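Local coordinates for protein putative S41 protease (PDB 3K50) that is a putative S41-family serine protease, which probably hydrolyses peptide bonds and carries a PDZ-like domain beside its protease core, at residues A[75-80]-A[93-98]; A[110-115]-A[138-143]; A[103-108]-A[164-169]; A[175-180]-A[380-385]. All coordinates share one frame; numbering follows the deposited sequence. Where two conformers were deposited one is given.

Interaction 1: residues A[75-80]-A[93-98]. With GOL (glycerol), chain C.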
loop_
_atom_site.group_PDB
_atom_site.type_symbol
_atom_site.label_atom_id
_atom_site.label_comp_id
_atom_site.label_asym_id
_atom_site.label_seq_id
_atom_site.Cartn_x
_atom_site.Cartn_y
_atom_site.Cartn_z
ATOM N N GLY A 75 -3.462 -11.997 11.363
ATOM C CA GLY A 75 -4.246 -11.107 10.541
ATOM C C GLY A 75 -4.286 -9.673 11.031
ATOM O O GLY A 75 -5.238 -8.953 10.699
ATOM N N PHE A 76 -3.310 -9.222 11.832
ATOM C CA PHE A 76 -3.294 -7.794 12.208
ATOM C C PHE A 76 -1.918 -7.164 12.134
ATOM O O PHE A 76 -0.915 -7.839 12.294
ATOM C CB PHE A 76 -3.874 -7.565 13.590
ATOM C CG PHE A 76 -2.990 -8.097 14.735
ATOM C CD1 PHE A 76 -3.048 -9.415 15.110
ATOM C CD2 PHE A 76 -2.120 -7.243 15.419
ATOM C CE1 PHE A 76 -2.258 -9.896 16.141
ATOM C CE2 PHE A 76 -1.311 -7.722 16.416
ATOM C CZ PHE A 76 -1.395 -9.048 16.788
ATOM N N ASP A 77 -1.886 -5.867 11.863
ATOM C CA ASP A 77 -0.649 -5.089 11.921
ATOM C C ASP A 77 -0.698 -4.221 13.142
ATOM O O ASP A 77 -1.776 -3.855 13.607
ATOM C CB ASP A 77 -0.464 -4.187 10.696
ATOM C CG ASP A 77 -0.182 -4.961 9.437
ATOM O OD1 ASP A 77 0.309 -6.114 9.572
ATOM O OD2 ASP A 77 -0.474 -4.428 8.320
ATOM N N TYR A 78 0.474 -3.831 13.636
ATOM C CA TYR A 78 0.556 -3.070 14.855
ATOM C C TYR A 78 1.786 -2.171 14.972
ATOM O O TYR A 78 2.671 -2.249 14.169
ATOM C CB TYR A 78 0.629 -4.053 16.023
ATOM C CG TYR A 78 1.921 -4.838 16.006
ATOM C CD1 TYR A 78 2.028 -6.003 15.256
ATOM C CD2 TYR A 78 3.043 -4.402 16.697
ATOM C CE1 TYR A 78 3.183 -6.719 15.204
ATOM C CE2 TYR A 78 4.228 -5.103 16.632
ATOM C CZ TYR A 78 4.285 -6.275 15.888
ATOM O OH TYR A 78 5.444 -7.007 15.808
ATOM N N THR A 79 1.832 -1.382 16.038
ATOM C CA THR A 79 2.980 -0.559 16.394
ATOM C C THR A 79 3.117 -0.643 17.870
ATOM O O THR A 79 2.118 -0.503 18.579
ATOM C CB THR A 79 2.756 0.923 16.147
ATOM O OG1 THR A 79 2.359 1.131 14.793
ATOM C CG2 THR A 79 4.054 1.726 16.468
ATOM N N LEU A 80 4.354 -0.824 18.339
ATOM C CA LEU A 80 4.676 -0.890 19.779
ATOM C C LEU A 80 4.898 0.475 20.405
ATOM O O LEU A 80 5.506 1.353 19.783
ATOM C CB LEU A 80 5.970 -1.670 20.008
ATOM C CG LEU A 80 5.912 -3.122 19.651
ATOM C CD1 LEU A 80 7.145 -3.824 20.194
ATOM C CD2 LEU A 80 4.643 -3.736 20.228
ATOM N N LEU A 93 -0.508 -1.216 19.463
ATOM C CA LEU A 93 -1.641 -0.507 18.893
ATOM C C LEU A 93 -1.972 -1.116 17.530
ATOM O O LEU A 93 -1.138 -1.077 16.626
ATOM C CB LEU A 93 -1.330 0.999 18.721
ATOM C CG LEU A 93 -2.386 1.847 18.018
ATOM C CD1 LEU A 93 -3.727 1.689 18.704
ATOM C CD2 LEU A 93 -2.016 3.351 17.945
ATOM N N ILE A 94 -3.198 -1.636 17.372
ATOM C CA ILE A 94 -3.591 -2.282 16.104
ATOM C C ILE A 94 -3.906 -1.240 15.033
ATOM O O ILE A 94 -4.727 -0.357 15.265
ATOM C CB ILE A 94 -4.765 -3.273 16.325
ATOM C CG1 ILE A 94 -4.281 -4.410 17.235
ATOM C CG2 ILE A 94 -5.264 -3.806 14.974
ATOM C CD1 ILE A 94 -5.376 -5.392 17.712
ATOM N N SER A 95 -3.282 -1.372 13.854
ATOM C CA SER A 95 -3.441 -0.467 12.759
ATOM C C SER A 95 -4.293 -1.018 11.590
ATOM O O SER A 95 -4.736 -0.255 10.789
ATOM C CB SER A 95 -2.054 -0.145 12.171
ATOM O OG SER A 95 -1.399 -1.366 11.738
ATOM N N TYR A 96 -4.476 -2.328 11.487
ATOM C CA TYR A 96 -5.152 -2.953 10.349
ATOM C C TYR A 96 -5.522 -4.376 10.777
ATOM O O TYR A 96 -4.704 -5.068 11.459
ATOM C CB TYR A 96 -4.191 -2.990 9.166
ATOM C CG TYR A 96 -4.798 -3.392 7.846
ATOM C CD1 TYR A 96 -4.814 -4.677 7.472
ATOM C CD2 TYR A 96 -5.254 -2.440 6.928
ATOM C CE1 TYR A 96 -5.333 -5.069 6.254
ATOM C CE2 TYR A 96 -5.743 -2.809 5.720
ATOM C CZ TYR A 96 -5.782 -4.138 5.388
ATOM O OH TYR A 96 -6.289 -4.565 4.183
ATOM N N VAL A 97 -6.752 -4.799 10.465
ATOM C CA VAL A 97 -7.206 -6.171 10.741
ATOM C C VAL A 97 -7.689 -6.765 9.422
ATOM O O VAL A 97 -8.559 -6.174 8.742
ATOM C CB VAL A 97 -8.344 -6.168 11.779
ATOM C CG1 VAL A 97 -8.979 -7.580 11.969
ATOM C CG2 VAL A 97 -7.807 -5.648 13.094
ATOM N N VAL A 98 -7.167 -7.933 9.067
ATOM C CA VAL A 98 -7.537 -8.626 7.870
ATOM C C VAL A 98 -8.905 -9.285 8.076
ATOM O O VAL A 98 -9.094 -9.981 9.083
ATOM C CB VAL A 98 -6.496 -9.721 7.517
ATOM C CG1 VAL A 98 -7.002 -10.645 6.445
ATOM C CG2 VAL A 98 -5.130 -9.083 7.103
HETATM C C1 GOL C . 1.351 -1.137 9.103
HETATM O O1 GOL C . 0.132 -1.186 8.381
HETATM C C2 GOL C . 1.129 -0.275 10.358
HETATM O O2 GOL C . 1.412 -0.968 11.579
HETATM C C3 GOL C . 1.902 1.044 10.236
HETATM O O3 GOL C . 1.628 1.933 11.292
HETATM O O HOH W 1 -0.244 1.095 15.203
#
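The antiparallel β hairpin of strands 76-82 and 90-97 pairs Gly75-Leu80 with Leu93-Val98 at the outer edge of the five-stranded antiparallel sheet in the PDZ-like domain. Thr79 and Leu93 form a hydrogen-bonded pair, with Leu93 N 2.9 Å from Thr79 O. At the other end Val98 N reaches Gly75 O at 2.7 Å, almost straight (176°) and in the carbonyl plane, while CB and CG2 of Val98 rest against the same carbonyl. Gly75 has a positive phi (96°), at which a CB would run into the preceding carbonyl oxygen.

Phe76 and Tyr78 point to the same face as Ile94 and Val97, the side on which helix 102-105 packs. There CD2 of the Phe76 ring lies 4.0 Å from CG1 of Ile94, the two side chains crossing at about a right angle. Tyr78 meets the other strand through its CB, against Leu93 O, whereas its ring leads away and its OH bonds to Glu127.

On the opposite face stand Asp77, Thr79, Leu93 and Tyr96. Ser95 OG sits between its own backbone N and carbonyl carbon (chi1 58°), a rotation that puts it 3.1 Å from Asp77 CB. The same hydroxyl shares a 2.8 Å hydrogen bond with O2 of a glycerol, probably from the crystallisation liquor, whose O1 makes a weak bond to Asp77 OD2. A water bridges Thr79 OG1 and Leu93 O, donating to the carbonyl at 2.7 Å. The Tyr96 ring leads away from the partner strand and stacks on His177, its OH bonded to Asp173.

Interaction 2: residues A[110-115]-A[138-143]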
loop_
_atom_site.group_PDB
_atom_site.type_symbol
_atom_site.label_atom_id
_atom_site.label_comp_id
_atom_site.label_asym_id
_atom_site.label_seq_id
_atom_site.Cartn_x
_atom_site.Cartn_y
_atom_site.Cartn_z
ATOM N N ARG A 110 -8.947 -1.920 14.553
ATOM C CA ARG A 110 -8.005 -0.803 14.558
ATOM C C ARG A 110 -8.339 0.165 15.699
ATOM O O ARG A 110 -9.510 0.564 15.857
ATOM C CB ARG A 110 -8.084 -0.108 13.194
ATOM C CG ARG A 110 -7.287 1.165 13.131
ATOM C CD ARG A 110 -7.399 1.791 11.803
ATOM N NE ARG A 110 -6.857 3.193 11.817
ATOM C CZ ARG A 110 -5.632 3.515 11.450
ATOM N NH1 ARG A 110 -4.803 2.585 11.042
ATOM N NH2 ARG A 110 -5.222 4.754 11.478
ATOM N N GLY A 111 -7.332 0.535 16.502
ATOM C CA GLY A 111 -7.511 1.389 17.675
ATOM C C GLY A 111 -7.473 0.584 18.972
ATOM O O GLY A 111 -7.315 1.130 20.046
ATOM N N HIS A 112 -7.665 -0.720 18.883
ATOM C CA HIS A 112 -7.465 -1.555 20.048
ATOM C C HIS A 112 -5.984 -1.707 20.289
ATOM O O HIS A 112 -5.170 -1.702 19.354
ATOM C CB HIS A 112 -8.035 -2.949 19.859
ATOM C CG HIS A 112 -9.503 -3.038 20.096
ATOM N ND1 HIS A 112 -10.329 -3.817 19.326
ATOM C CD2 HIS A 112 -10.295 -2.448 21.026
ATOM C CE1 HIS A 112 -11.563 -3.707 19.768
ATOM N NE2 HIS A 112 -11.569 -2.881 20.797
ATOM N N TRP A 113 -5.643 -1.883 21.554
ATOM C CA TRP A 113 -4.260 -2.077 21.965
ATOM C C TRP A 113 -4.157 -3.426 22.641
ATOM O O TRP A 113 -5.004 -3.736 23.481
ATOM C CB TRP A 113 -3.848 -1.044 22.989
ATOM C CG TRP A 113 -3.848 0.380 22.547
ATOM C CD1 TRP A 113 -4.925 1.153 22.313
ATOM C CD2 TRP A 113 -2.705 1.229 22.399
ATOM N NE1 TRP A 113 -4.539 2.434 21.992
ATOM C CE2 TRP A 113 -3.177 2.506 22.036
ATOM C CE3 TRP A 113 -1.328 1.028 22.504
ATOM C CZ2 TRP A 113 -2.325 3.574 21.770
ATOM C CZ3 TRP A 113 -0.484 2.100 22.280
ATOM C CH2 TRP A 113 -0.996 3.368 21.911
ATOM N N ILE A 114 -3.193 -4.247 22.235
ATOM C CA ILE A 114 -2.932 -5.523 22.902
ATOM C C ILE A 114 -1.962 -5.199 24.052
ATOM O O ILE A 114 -0.877 -4.643 23.828
ATOM C CB ILE A 114 -2.337 -6.565 21.980
ATOM C CG1 ILE A 114 -3.250 -6.868 20.794
ATOM C CG2 ILE A 114 -2.154 -7.883 22.713
ATOM C CD1 ILE A 114 -2.618 -7.892 19.806
HETATM N N MSE A 115 -2.357 -5.528 25.276
HETATM C CA MSE A 115 -1.577 -5.192 26.489
HETATM C C MSE A 115 -0.887 -6.379 27.174
HETATM O O MSE A 115 0.142 -6.189 27.839
HETATM C CB MSE A 115 -2.467 -4.504 27.515
HETATM C CG MSE A 115 -3.130 -3.260 27.003
HETATM SE SE MSE A 115 -4.273 -2.459 28.302
HETATM C CE MSE A 115 -2.944 -1.446 29.401
ATOM N N LEU A 138 -5.687 -12.681 25.277
ATOM C CA LEU A 138 -5.209 -11.311 25.226
ATOM C C LEU A 138 -5.923 -10.372 26.182
ATOM O O LEU A 138 -7.140 -10.479 26.354
ATOM C CB LEU A 138 -5.414 -10.772 23.797
ATOM C CG LEU A 138 -4.861 -11.569 22.604
ATOM C CD1 LEU A 138 -5.117 -10.849 21.252
ATOM C CD2 LEU A 138 -3.354 -11.917 22.747
ATOM N N GLN A 139 -5.174 -9.485 26.834
ATOM C CA GLN A 139 -5.773 -8.352 27.547
ATOM C C GLN A 139 -5.725 -7.214 26.514
ATOM O O GLN A 139 -4.697 -6.983 25.921
ATOM C CB GLN A 139 -5.014 -7.960 28.810
ATOM C CG GLN A 139 -5.662 -6.801 29.570
ATOM C CD GLN A 139 -4.969 -6.481 30.890
ATOM O OE1 GLN A 139 -3.787 -6.152 30.921
ATOM N NE2 GLN A 139 -5.725 -6.564 31.993
ATOM N N ILE A 140 -6.844 -6.532 26.317
ATOM C CA ILE A 140 -7.005 -5.502 25.317
ATOM C C ILE A 140 -7.312 -4.177 25.996
ATOM O O ILE A 140 -8.007 -4.165 27.034
ATOM C CB ILE A 140 -8.221 -5.856 24.366
ATOM C CG1 ILE A 140 -7.954 -7.147 23.571
ATOM C CG2 ILE A 140 -8.586 -4.721 23.365
ATOM C CD1 ILE A 140 -6.731 -7.134 22.779
ATOM N N GLY A 141 -6.814 -3.073 25.427
ATOM C CA GLY A 141 -7.087 -1.735 25.970
ATOM C C GLY A 141 -7.479 -0.738 24.894
ATOM O O GLY A 141 -7.549 -1.100 23.728
ATOM N N VAL A 142 -7.742 0.510 25.312
ATOM C CA VAL A 142 -8.021 1.633 24.422
ATOM C C VAL A 142 -7.350 2.872 24.991
ATOM O O VAL A 142 -7.048 2.924 26.186
ATOM C CB VAL A 142 -9.514 1.914 24.262
ATOM C CG1 VAL A 142 -10.197 0.758 23.534
ATOM C CG2 VAL A 142 -10.162 2.184 25.633
ATOM N N TYR A 143 -7.011 3.823 24.132
ATOM C CA TYR A 143 -6.421 5.074 24.589
ATOM C C TYR A 143 -7.558 5.940 25.118
ATOM O O TYR A 143 -8.561 6.140 24.428
ATOM C CB TYR A 143 -5.703 5.794 23.465
ATOM C CG TYR A 143 -4.991 7.060 23.869
ATOM C CD1 TYR A 143 -3.717 7.024 24.459
ATOM C CD2 TYR A 143 -5.560 8.306 23.624
ATOM C CE1 TYR A 143 -3.040 8.217 24.827
ATOM C CE2 TYR A 143 -4.894 9.497 23.981
ATOM C CZ TYR A 143 -3.629 9.440 24.591
ATOM O OH TYR A 143 -2.989 10.631 24.938
HETATM O O HOH W 2 -7.106 3.636 21.270
#
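Strands 113-115 and 138-143 run antiparallel at 133°, Trp113 and Gly141 forming a hydrogen-bonded pair in which Gly141 N meets Trp113 O at 2.7 Å, in the carbonyl plane, and Trp113 N returns a bond to Gly141 O from above that carbonyl's plane. Two residues on, Met115 N donates to Gln139 O at 2.8 Å. The strands are neighbours within the five-stranded antiparallel sheet of the PDZ-like domain. Ile114 and Ile140, the adjacent non-hydrogen-bonded pair, face the side that Leu108 covers: CD1 of Ile140 touches CG1 of Ile114 at 4.0 Å, and CD1 of Ile114 meets CD1 of Leu138. CG2 of Ile140 approaches CD2 of the His112 ring to 3.7 Å, while CG1 of Val142 lies at the edge of that ring.

The other face belongs to Trp113 and to Met115, a selenomethionine. Its SE lies 3.7 Å from Gly141 CA, where a CB on residue 141 would clash with it. Trp113 runs alongside Tyr143, its NE1 3.8 Å from Tyr143 CB. A water in the indole plane accepts from Trp113 NE1 at 2.9 Å and from Tyr143 N, and donates to Gly111 O. Beyond Gly141, this one water thus satisfies two donors and a carbonyl and carries the strand association into the loop.

Interaction 3: residues A[103-108]-A[164-169]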
loop_
_atom_site.group_PDB
_atom_site.type_symbol
_atom_site.label_atom_id
_atom_site.label_comp_id
_atom_site.label_asym_id
_atom_site.label_seq_id
_atom_site.Cartn_x
_atom_site.Cartn_y
_atom_site.Cartn_z
ATOM N N ALA A 103 -7.634 -12.482 14.134
ATOM C CA ALA A 103 -7.755 -11.180 14.818
ATOM C C ALA A 103 -9.218 -10.683 14.819
ATOM O O ALA A 103 -9.799 -10.274 15.851
ATOM C CB ALA A 103 -6.804 -10.114 14.133
ATOM N N GLU A 104 -9.834 -10.774 13.655
ATOM C CA GLU A 104 -11.210 -10.343 13.481
ATOM C C GLU A 104 -12.191 -11.223 14.277
ATOM O O GLU A 104 -13.137 -10.709 14.885
ATOM C CB GLU A 104 -11.610 -10.342 12.024
ATOM C CG GLU A 104 -12.943 -9.641 11.840
ATOM C CD GLU A 104 -13.293 -9.456 10.401
ATOM O OE1 GLU A 104 -13.647 -10.474 9.775
ATOM O OE2 GLU A 104 -13.228 -8.293 9.920
ATOM N N GLU A 105 -11.917 -12.524 14.314
ATOM C CA GLU A 105 -12.721 -13.454 15.089
ATOM C C GLU A 105 -12.559 -13.163 16.573
ATOM O O GLU A 105 -13.502 -13.396 17.347
ATOM C CB GLU A 105 -12.324 -14.906 14.767
ATOM C CG GLU A 105 -12.628 -15.266 13.291
ATOM C CD GLU A 105 -11.920 -16.503 12.769
ATOM O OE1 GLU A 105 -11.153 -17.171 13.523
ATOM O OE2 GLU A 105 -12.143 -16.783 11.557
ATOM N N ALA A 106 -11.386 -12.652 16.971
ATOM C CA ALA A 106 -11.125 -12.293 18.363
ATOM C C ALA A 106 -11.871 -11.033 18.820
ATOM O O ALA A 106 -11.824 -10.697 20.015
ATOM C CB ALA A 106 -9.650 -12.087 18.564
ATOM N N GLY A 107 -12.494 -10.322 17.874
ATOM C CA GLY A 107 -13.230 -9.072 18.129
ATOM C C GLY A 107 -12.318 -7.851 18.073
ATOM O O GLY A 107 -12.644 -6.791 18.611
ATOM N N LEU A 108 -11.169 -7.980 17.418
ATOM C CA LEU A 108 -10.196 -6.896 17.408
ATOM C C LEU A 108 -10.465 -5.924 16.270
ATOM O O LEU A 108 -10.979 -6.292 15.206
ATOM C CB LEU A 108 -8.772 -7.439 17.351
ATOM C CG LEU A 108 -8.193 -8.286 18.495
ATOM C CD1 LEU A 108 -6.845 -8.815 18.069
ATOM C CD2 LEU A 108 -8.078 -7.472 19.766
ATOM N N THR A 164 -10.064 -14.188 23.344
ATOM C CA THR A 164 -9.306 -15.356 22.896
ATOM C C THR A 164 -9.088 -15.252 21.407
ATOM O O THR A 164 -10.067 -15.124 20.657
ATOM C CB THR A 164 -10.086 -16.639 23.180
ATOM O OG1 THR A 164 -10.329 -16.685 24.584
ATOM C CG2 THR A 164 -9.304 -17.879 22.727
HETATM N N MSE A 165 -7.820 -15.290 20.976
HETATM C CA MSE A 165 -7.481 -15.192 19.569
HETATM C C MSE A 165 -7.106 -16.568 19.051
HETATM O O MSE A 165 -6.195 -17.200 19.578
HETATM C CB MSE A 165 -6.316 -14.229 19.315
HETATM C CG MSE A 165 -6.127 -13.992 17.857
HETATM SE SE MSE A 165 -4.989 -12.521 17.483
HETATM C CE MSE A 165 -3.395 -13.118 18.416
ATOM N N PRO A 166 -7.774 -17.029 17.982
ATOM C CA PRO A 166 -7.430 -18.366 17.483
ATOM C C PRO A 166 -6.033 -18.427 16.879
ATOM O O PRO A 166 -5.399 -17.372 16.655
ATOM C CB PRO A 166 -8.505 -18.653 16.412
ATOM C CG PRO A 166 -9.480 -17.538 16.468
ATOM C CD PRO A 166 -8.845 -16.387 17.206
ATOM N N ALA A 167 -5.554 -19.652 16.622
ATOM C CA ALA A 167 -4.217 -19.867 16.079
ATOM C C ALA A 167 -4.079 -19.224 14.714
ATOM O O ALA A 167 -5.050 -19.132 13.949
ATOM C CB ALA A 167 -3.869 -21.377 16.012
ATOM N N SER A 168 -2.868 -18.763 14.414
ATOM C CA SER A 168 -2.611 -18.172 13.123
ATOM C C SER A 168 -2.859 -19.130 11.961
ATOM O O SER A 168 -2.875 -20.335 12.136
ATOM C CB SER A 168 -1.178 -17.674 13.054
ATOM O OG SER A 168 -0.259 -18.659 13.442
ATOM N N ARG A 169 -3.050 -18.588 10.768
ATOM C CA ARG A 169 -3.256 -19.429 9.591
ATOM C C ARG A 169 -2.909 -18.623 8.381
ATOM O O ARG A 169 -2.657 -17.458 8.523
ATOM C CB ARG A 169 -4.665 -20.012 9.532
ATOM C CG ARG A 169 -5.760 -19.045 9.476
ATOM C CD ARG A 169 -7.059 -19.773 9.760
ATOM N NE ARG A 169 -8.111 -18.794 9.590
ATOM C CZ ARG A 169 -8.927 -18.321 10.526
ATOM N NH1 ARG A 169 -8.966 -18.758 11.791
ATOM N NH2 ARG A 169 -9.778 -17.413 10.138
#
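Glu105 and Arg169 meet tip to tip in a bidentate salt bridge, NH2 of Arg169 lying 2.8 Å from OE2 of Glu105 and NH1 lying 3.2 Å from OE1. The grip is end-on but not flat: the carboxylate and guanidinium planes are 32° apart, OE1 is met on its syn side, and OE2 is approached from above the carboxylate plane. OE1 also touches CG of Pro166 at 3.4 Å.

Deeper in, CB of Ala106 packs against CB of Met165, a selenomethionine, at 4.0 Å and against the carbonyl of Thr164. Met165 CG is anti to its backbone N (chi1 -171°), and the chain runs on extended to SE, which lies 4.1 Å from Ala103 CA and 4.2 Å from CD1 of Leu108.

The contact sets the short helix 102-105 of the PDZ-like domain against the end of strand 154-165, an outer strand of its sheet. A Schellman motif closes the helix: Leu108 N returns to Ala103 O, Gly107 N to Glu104 O, and Gly107 takes positive phi. Around this core, Ala106 O accepts from Thr163 OG1, Pro102 lies against Met165, Pro166 and Arg169, and the Arg169 backbone bonds to that of Ser73.

Interaction 4: residues A[175-180]-A[380-385]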
loop_
_atom_site.group_PDB
_atom_site.type_symbol
_atom_site.label_atom_id
_atom_site.label_comp_id
_atom_site.label_asym_id
_atom_site.label_seq_id
_atom_site.Cartn_x
_atom_site.Cartn_y
_atom_site.Cartn_z
ATOM N N PRO A 175 -7.976 -6.363 -1.545
ATOM C CA PRO A 175 -7.677 -4.926 -1.633
ATOM C C PRO A 175 -8.778 -3.922 -1.245
ATOM O O PRO A 175 -8.442 -2.872 -0.667
ATOM C CB PRO A 175 -7.339 -4.722 -3.117
ATOM C CG PRO A 175 -7.046 -6.068 -3.639
ATOM C CD PRO A 175 -7.804 -7.039 -2.830
ATOM N N VAL A 176 -10.040 -4.212 -1.567
ATOM C CA VAL A 176 -11.151 -3.326 -1.208
ATOM C C VAL A 176 -11.419 -3.572 0.266
ATOM O O VAL A 176 -12.211 -4.457 0.649
ATOM C CB VAL A 176 -12.388 -3.571 -2.030
ATOM C CG1 VAL A 176 -13.540 -2.713 -1.521
ATOM C CG2 VAL A 176 -12.117 -3.279 -3.509
ATOM N N HIS A 177 -10.717 -2.814 1.090
ATOM C CA HIS A 177 -10.737 -3.036 2.567
ATOM C C HIS A 177 -11.878 -2.424 3.304
ATOM O O HIS A 177 -12.428 -3.023 4.233
ATOM C CB HIS A 177 -9.427 -2.525 3.156
ATOM C CG HIS A 177 -9.273 -2.803 4.611
ATOM N ND1 HIS A 177 -9.191 -4.082 5.116
ATOM C CD2 HIS A 177 -9.210 -1.963 5.671
ATOM C CE1 HIS A 177 -9.063 -4.007 6.432
ATOM N NE2 HIS A 177 -9.073 -2.733 6.792
ATOM N N ARG A 178 -12.272 -1.234 2.905
ATOM C CA ARG A 178 -13.422 -0.599 3.534
ATOM C C ARG A 178 -14.050 0.407 2.537
ATOM O O ARG A 178 -13.324 1.079 1.777
ATOM C CB ARG A 178 -12.998 0.115 4.827
ATOM C CG ARG A 178 -13.999 0.011 6.029
ATOM C CD ARG A 178 -14.080 -1.419 6.609
ATOM N NE ARG A 178 -13.271 -1.763 7.811
ATOM C CZ ARG A 178 -12.781 -2.989 8.100
ATOM N NH1 ARG A 178 -12.783 -4.002 7.214
ATOM N NH2 ARG A 178 -12.147 -3.172 9.252
ATOM N N PHE A 179 -15.377 0.504 2.650
ATOM C CA PHE A 179 -16.288 1.298 1.820
ATOM C C PHE A 179 -17.264 2.096 2.650
ATOM O O PHE A 179 -17.804 1.589 3.647
ATOM C CB PHE A 179 -17.151 0.335 0.997
ATOM C CG PHE A 179 -18.282 0.987 0.220
ATOM C CD1 PHE A 179 -19.536 1.214 0.803
ATOM C CD2 PHE A 179 -18.108 1.312 -1.128
ATOM C CE1 PHE A 179 -20.611 1.793 0.063
ATOM C CE2 PHE A 179 -19.156 1.872 -1.868
ATOM C CZ PHE A 179 -20.421 2.117 -1.250
ATOM N N GLU A 180 -17.523 3.334 2.251
ATOM C CA GLU A 180 -18.608 4.049 2.896
ATOM C C GLU A 180 -19.048 5.231 2.083
ATOM O O GLU A 180 -18.226 5.812 1.353
ATOM C CB GLU A 180 -18.128 4.666 4.209
ATOM C CG GLU A 180 -18.367 3.841 5.399
ATOM C CD GLU A 180 -18.342 4.680 6.561
ATOM O OE1 GLU A 180 -17.367 5.462 6.663
ATOM O OE2 GLU A 180 -19.316 4.592 7.329
ATOM N N LEU A 380 -8.613 5.600 14.925
ATOM C CA LEU A 380 -9.899 4.920 14.951
ATOM C C LEU A 380 -10.119 4.073 13.729
ATOM O O LEU A 380 -9.369 4.212 12.767
ATOM C CB LEU A 380 -11.017 5.979 15.005
ATOM C CG LEU A 380 -11.180 6.783 16.280
ATOM C CD1 LEU A 380 -12.042 7.988 16.045
ATOM C CD2 LEU A 380 -11.712 5.853 17.446
ATOM N N PRO A 381 -11.135 3.158 13.774
ATOM C CA PRO A 381 -11.413 2.373 12.602
ATOM C C PRO A 381 -11.575 3.179 11.332
ATOM O O PRO A 381 -12.107 4.282 11.358
ATOM C CB PRO A 381 -12.752 1.703 12.929
ATOM C CG PRO A 381 -12.625 1.487 14.481
ATOM C CD PRO A 381 -11.967 2.731 14.937
ATOM N N PHE A 382 -11.159 2.582 10.226
ATOM C CA PHE A 382 -11.307 3.256 8.939
ATOM C C PHE A 382 -12.767 3.570 8.602
ATOM O O PHE A 382 -13.678 2.765 8.815
ATOM C CB PHE A 382 -10.724 2.401 7.841
ATOM C CG PHE A 382 -9.263 2.096 8.008
ATOM C CD1 PHE A 382 -8.311 3.104 7.870
ATOM C CD2 PHE A 382 -8.833 0.796 8.163
ATOM C CE1 PHE A 382 -6.974 2.802 7.968
ATOM C CE2 PHE A 382 -7.527 0.498 8.261
ATOM C CZ PHE A 382 -6.578 1.506 8.136
ATOM N N GLY A 383 -12.996 4.763 8.083
ATOM C CA GLY A 383 -14.342 5.183 7.736
ATOM C C GLY A 383 -15.110 5.823 8.900
ATOM O O GLY A 383 -16.158 6.413 8.664
ATOM N N ASN A 384 -14.610 5.756 10.135
ATOM C CA ASN A 384 -15.212 6.498 11.254
ATOM C C ASN A 384 -14.858 7.939 10.939
ATOM O O ASN A 384 -13.709 8.227 10.719
ATOM C CB ASN A 384 -14.624 6.013 12.588
ATOM C CG ASN A 384 -15.172 6.739 13.806
ATOM O OD1 ASN A 384 -15.236 7.972 13.851
ATOM N ND2 ASN A 384 -15.464 5.969 14.857
ATOM N N THR A 385 -15.830 8.861 10.888
ATOM C CA THR A 385 -15.554 10.236 10.457
ATOM C C THR A 385 -14.667 11.040 11.397
ATOM O O THR A 385 -14.136 12.113 11.026
ATOM C CB THR A 385 -16.855 11.030 10.183
ATOM O OG1 THR A 385 -17.649 11.031 11.350
ATOM C CG2 THR A 385 -17.691 10.398 8.996
HETATM O O HOH W 3 -10.896 -0.284 10.664
HETATM O O HOH W 4 -13.640 0.100 9.690
#
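Phe382 CG stands anti to its carbonyl carbon (chi1 -60°) and His177 CG anti to its backbone N (chi1 -175°), rotations that set the two CG atoms so that the rings can meet. CD2 of Phe382 lies in the plane of the imidazole at its edge, 3.7 Å from His177 CD2, and the ring planes stand at 83°, with centroids 5.6 Å apart. Arg178 NH1 lies over one imidazole face, offset toward the rim.

Arg178 is bent at chi2 and chi3, and its NH1 donates to His177 O at 3.2 Å. Its CG lies 3.9 Å from Phe382 O. A water in the guanidinium plane accepts from Arg178 NE at 2.7 Å and donates to Phe382 O; a second accepts from Phe382 N, with a weak bond from Arg178 NH2.

Pro381-Asn384 is a type II β turn, closed by Asn384 N to Pro381 O, with Gly383 at positive phi. Strand 176-184, an edge strand of the protease-core sheet, has a classic β bulge where His177 and Arg178 both face Met193. Arg178 is thus linked to the Phe382 backbone through two waters, the link to the C=O firm and the link to the N-H weak on its arginine side.

Interactions 1, 2 and 3 share the five-stranded antiparallel sheet of the PDZ-like domain, their centres 10 to 13 Å apart. Interaction 1 joins strands 76-82 and 90-97 at one edge, interaction 2 joins strands 113-117 and 136-146, and interaction 3 brings helix 102-105 to strand 154-165 at the other edge. Along the chain interaction 1 comes first, interaction 2 is nested within the loop closed by interaction 3, and interaction 4 follows. Interaction 4 joins edge strand 176-184 of the protease core's mixed sheet to the loop before helix 388-398, yet it touches interactions 1 and 2: Tyr96 packs on Phe382, and Arg110 NE reaches Leu380 O. The PDZ-like domain is thus packed directly against the core.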